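Local coordinates for protein methyltransferase (Pyrococcus horikoshii, PDB 1IXK) that probably transfers a methyl group from S-adenosyl-L-methionine to a cytidine in tRNA, at residues Thr92-Leu96 and Thr97-Tyr101; Asp58-Lys61 and Arg62-Lys66. All coordinates share one frame; numbering follows the deposited sequence.

Contact 1: Thr92-Leu96 and Thr97-Tyr101; sequences TPEFL and TGLIY
L99 and G98 turn back on E94 and F95 in a Schellman motif that ends the short helix 93-96. L99 N donates to E94 O at 2.7 Å, and G98 N donates to F95 O at 3.3 Å. G98 takes the C-prime place with phi 73°, a value that favours glycine. P93 O is gripped twice: T97 OG1 at 2.7 Å and T97 N come to it from opposite faces of the carbonyl plane. T97 OG1 gets there because chi1 of 60° sets it between its own backbone N and carbonyl carbon. In strand 100-102, I100 lays CG1 against the backbone of F95, 3.7 Å from F95 CA, and its CD1 lies near F95 CB. Cutting I100 back to an alanine removes CG1 and CD1, which would probably leave F95 CA and CB without this apolar cover and open a gap toward its neighbours L59 and F47. At the other helix end T92 is the N-cap. Its OG1 accepts from F95 N and is also hydrogen-bonded to I89 O. One water donates to both F95 O and I100 O, at 2.7 Å each, and its oxygen sits over one face of the F95 ring, toward the rim.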
# COMPACT_ATOMS: atom_id res chain seq x y z
N THR A 92 18.95 11.19 13.27
CA THR A 92 20.04 11.46 12.34
C THR A 92 19.78 12.70 11.49
O THR A 92 18.63 13.06 11.25
CB THR A 92 20.25 10.29 11.37
OG1 THR A 92 19.07 10.13 10.57
CG2 THR A 92 20.52 9.00 12.12
N PRO A 93 20.85 13.36 11.03
CA PRO A 93 20.71 14.56 10.20
C PRO A 93 20.03 14.15 8.89
O PRO A 93 19.30 14.94 8.29
CB PRO A 93 22.16 15.00 9.98
CG PRO A 93 22.85 14.51 11.21
CD PRO A 93 22.26 13.14 11.39
N GLU A 94 20.29 12.92 8.46
CA GLU A 94 19.71 12.38 7.23
C GLU A 94 18.19 12.49 7.28
O GLU A 94 17.56 12.96 6.34
CB GLU A 94 20.09 10.91 7.06
CG GLU A 94 21.53 10.63 6.63
CD GLU A 94 22.56 11.02 7.67
OE1 GLU A 94 22.23 11.03 8.87
OE2 GLU A 94 23.72 11.31 7.28
N PHE A 95 17.61 12.05 8.39
CA PHE A 95 16.17 12.10 8.56
C PHE A 95 15.65 13.52 8.78
O PHE A 95 14.63 13.91 8.21
CB PHE A 95 15.74 11.21 9.74
CG PHE A 95 14.28 11.33 10.08
CD1 PHE A 95 13.84 12.26 11.02
CD2 PHE A 95 13.34 10.54 9.43
CE1 PHE A 95 12.49 12.40 11.31
CE2 PHE A 95 11.98 10.67 9.71
CZ PHE A 95 11.56 11.60 10.65
N LEU A 96 16.35 14.29 9.60
CA LEU A 96 15.95 15.65 9.91
C LEU A 96 16.05 16.62 8.73
O LEU A 96 15.36 17.63 8.70
CB LEU A 96 16.76 16.18 11.10
CG LEU A 96 16.54 15.43 12.43
CD1 LEU A 96 17.52 15.94 13.47
CD2 LEU A 96 15.11 15.63 12.90
N THR A 97 16.90 16.31 7.76
CA THR A 97 17.05 17.19 6.60
C THR A 97 16.33 16.64 5.37
O THR A 97 16.54 17.12 4.25
CB THR A 97 18.54 17.44 6.26
OG1 THR A 97 19.20 16.21 5.96
CG2 THR A 97 19.24 18.11 7.45
N GLY A 98 15.48 15.64 5.58
CA GLY A 98 14.71 15.07 4.48
C GLY A 98 15.43 14.18 3.48
O GLY A 98 15.01 14.10 2.33
N LEU A 99 16.50 13.52 3.90
CA LEU A 99 17.24 12.64 3.00
C LEU A 99 16.63 11.24 2.96
O LEU A 99 16.86 10.48 2.02
CB LEU A 99 18.71 12.56 3.39
CG LEU A 99 19.45 13.90 3.37
CD1 LEU A 99 20.95 13.65 3.46
CD2 LEU A 99 19.12 14.67 2.09
N ILE A 100 15.85 10.91 3.99
CA ILE A 100 15.18 9.63 4.08
C ILE A 100 13.80 9.83 4.69
O ILE A 100 13.54 10.83 5.37
CB ILE A 100 15.96 8.60 4.93
CG1 ILE A 100 16.20 9.15 6.34
CG2 ILE A 100 17.29 8.25 4.26
CD1 ILE A 100 16.74 8.11 7.31
N TYR A 101 12.90 8.89 4.42
CA TYR A 101 11.54 8.95 4.95
C TYR A 101 11.22 7.60 5.55
O TYR A 101 11.48 6.57 4.93
CB TYR A 101 10.55 9.29 3.83
CG TYR A 101 9.12 9.47 4.31
CD1 TYR A 101 8.26 8.38 4.42
CD2 TYR A 101 8.65 10.72 4.69
CE1 TYR A 101 6.95 8.54 4.89
CE2 TYR A 101 7.35 10.89 5.16
CZ TYR A 101 6.51 9.80 5.26
OH TYR A 101 5.23 9.98 5.72
O HOH W 1 12.64 13.05 6.52

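Contact 2: Asp58-Lys61 and Arg62-Lys66; sequences DLVK and RLNKK
L63 N donates to L59 O at 3.0 Å. Three more backbone bonds of the same i to i+4 kind run beside it. R62 N reaches D58 O at 3.1 Å, N64 N reaches V60 O at 2.9 Å, and K65 N reaches K61 O. The polar ends of the side chains look elsewhere. The guanidinium of R62 makes a salt bridge to E94. K61 NZ bonds to Q57 OE1 one turn back, and N64 ND2 bonds to the backbone O of F68. The R62 chain first runs past its own helix, with CG 3.3 Å from D58 O, and then bends at chi3 (51°).

The four backbone bonds are the regular i to i+4 ladder of helix 56-65. The helix is amphipathic: L59 and L63 are buried, while D58, K61 and K65 are exposed. It packs over the small antiparallel sheet of the N-terminal part, where both leucines touch F47 of strand 46-49.

On the buried side the two leucines, one turn apart, lie at an angle to each other. L59 CD1 meets L63 CD1 at 3.5 Å. With CG swung away from the backbone N (chi1 -178°) and chi2 at -72°, CD1 is the methyl of L59 that reaches L63. V60 and N64 run alongside each other, one turn apart. V60 CG1 sits 3.5 Å from N64 OD1, a contact of a methyl with the amide oxygen. Both side chains also rest on F70 of strand 69-73.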
# COMPACT_ATOMS: atom_id res chain seq x y z
N ASP A 58 24.90 7.21 -2.25
CA ASP A 58 25.48 8.15 -1.29
C ASP A 58 24.85 8.08 0.10
O ASP A 58 25.56 8.14 1.11
CB ASP A 58 25.37 9.59 -1.81
CG ASP A 58 26.30 9.86 -2.98
OD1 ASP A 58 27.40 9.27 -3.01
OD2 ASP A 58 25.93 10.66 -3.87
N LEU A 59 23.53 7.97 0.16
CA LEU A 59 22.84 7.90 1.44
C LEU A 59 23.27 6.65 2.20
O LEU A 59 23.52 6.71 3.41
CB LEU A 59 21.32 7.89 1.22
CG LEU A 59 20.40 7.86 2.45
CD1 LEU A 59 20.44 6.48 3.11
CD2 LEU A 59 20.81 8.94 3.44
N VAL A 60 23.36 5.53 1.50
CA VAL A 60 23.76 4.27 2.12
C VAL A 60 25.15 4.36 2.74
O VAL A 60 25.38 3.87 3.85
CB VAL A 60 23.74 3.11 1.11
CG1 VAL A 60 24.44 1.89 1.69
CG2 VAL A 60 22.29 2.77 0.75
N LYS A 61 26.08 4.99 2.03
CA LYS A 61 27.44 5.12 2.55
C LYS A 61 27.44 5.98 3.81
O LYS A 61 28.14 5.67 4.78
CB LYS A 61 28.35 5.74 1.49
CG LYS A 61 28.55 4.84 0.28
CD LYS A 61 29.30 5.56 -0.83
CE LYS A 61 29.41 4.69 -2.07
NZ LYS A 61 29.98 5.45 -3.21
N ARG A 62 26.65 7.04 3.80
CA ARG A 62 26.56 7.93 4.96
C ARG A 62 26.02 7.24 6.20
O ARG A 62 26.56 7.41 7.30
CB ARG A 62 25.69 9.15 4.63
CG ARG A 62 26.34 10.14 3.68
CD ARG A 62 25.43 11.33 3.40
NE ARG A 62 24.93 11.95 4.62
CZ ARG A 62 24.39 13.17 4.68
NH1 ARG A 62 24.29 13.90 3.58
NH2 ARG A 62 23.95 13.65 5.83
N LEU A 63 24.95 6.47 6.04
CA LEU A 63 24.35 5.76 7.17
C LEU A 63 25.23 4.63 7.68
O LEU A 63 25.36 4.43 8.89
CB LEU A 63 22.96 5.21 6.79
CG LEU A 63 21.85 6.27 6.70
CD1 LEU A 63 20.49 5.59 6.52
CD2 LEU A 63 21.84 7.09 7.99
N ASN A 64 25.82 3.87 6.76
CA ASN A 64 26.69 2.77 7.14
C ASN A 64 27.85 3.31 7.97
O ASN A 64 28.26 2.70 8.96
CB ASN A 64 27.24 2.07 5.89
CG ASN A 64 26.28 1.05 5.30
OD1 ASN A 64 26.48 0.57 4.19
ND2 ASN A 64 25.23 0.70 6.05
N LYS A 65 28.38 4.46 7.57
CA LYS A 65 29.49 5.08 8.27
C LYS A 65 29.14 5.40 9.72
O LYS A 65 30.01 5.41 10.60
CB LYS A 65 29.91 6.37 7.56
CG LYS A 65 31.20 6.97 8.10
CD LYS A 65 31.11 8.48 8.20
CE LYS A 65 30.10 8.90 9.27
NZ LYS A 65 30.01 10.38 9.43
N LYS A 66 27.85 5.66 9.98
CA LYS A 66 27.39 5.99 11.32
C LYS A 66 27.04 4.77 12.18
O LYS A 66 26.68 4.92 13.34
CB LYS A 66 26.19 6.93 11.25
CG LYS A 66 26.49 8.24 10.55
CD LYS A 66 25.34 9.22 10.70
CE LYS A 66 25.66 10.54 10.02
NZ LYS A 66 24.69 11.59 10.40

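In the fold
Contact 2 comes first along the chain, in helix 56-65. Contact 1 follows at the junction of helix 93-96 and strand 100-102. Their centres are 12 Å apart, and both belong to the RsmF-type N-terminal domain. Strand 100-102 is an outer strand of the four-stranded antiparallel sheet and pairs with strand 46-49, on which helix 56-65 also packs. E94 ties helix 93-96 to R62 of helix 56-65 and, through OE1 to K66 NZ at 2.9 Å, to the residue just after that helix. The two contacts are thus packed on one another within one small alpha/beta unit. Contact 1 is nearer the cofactor site, with the F95 side chain about 11 Å from G131, a predicted S-adenosyl-L-methionine site residue.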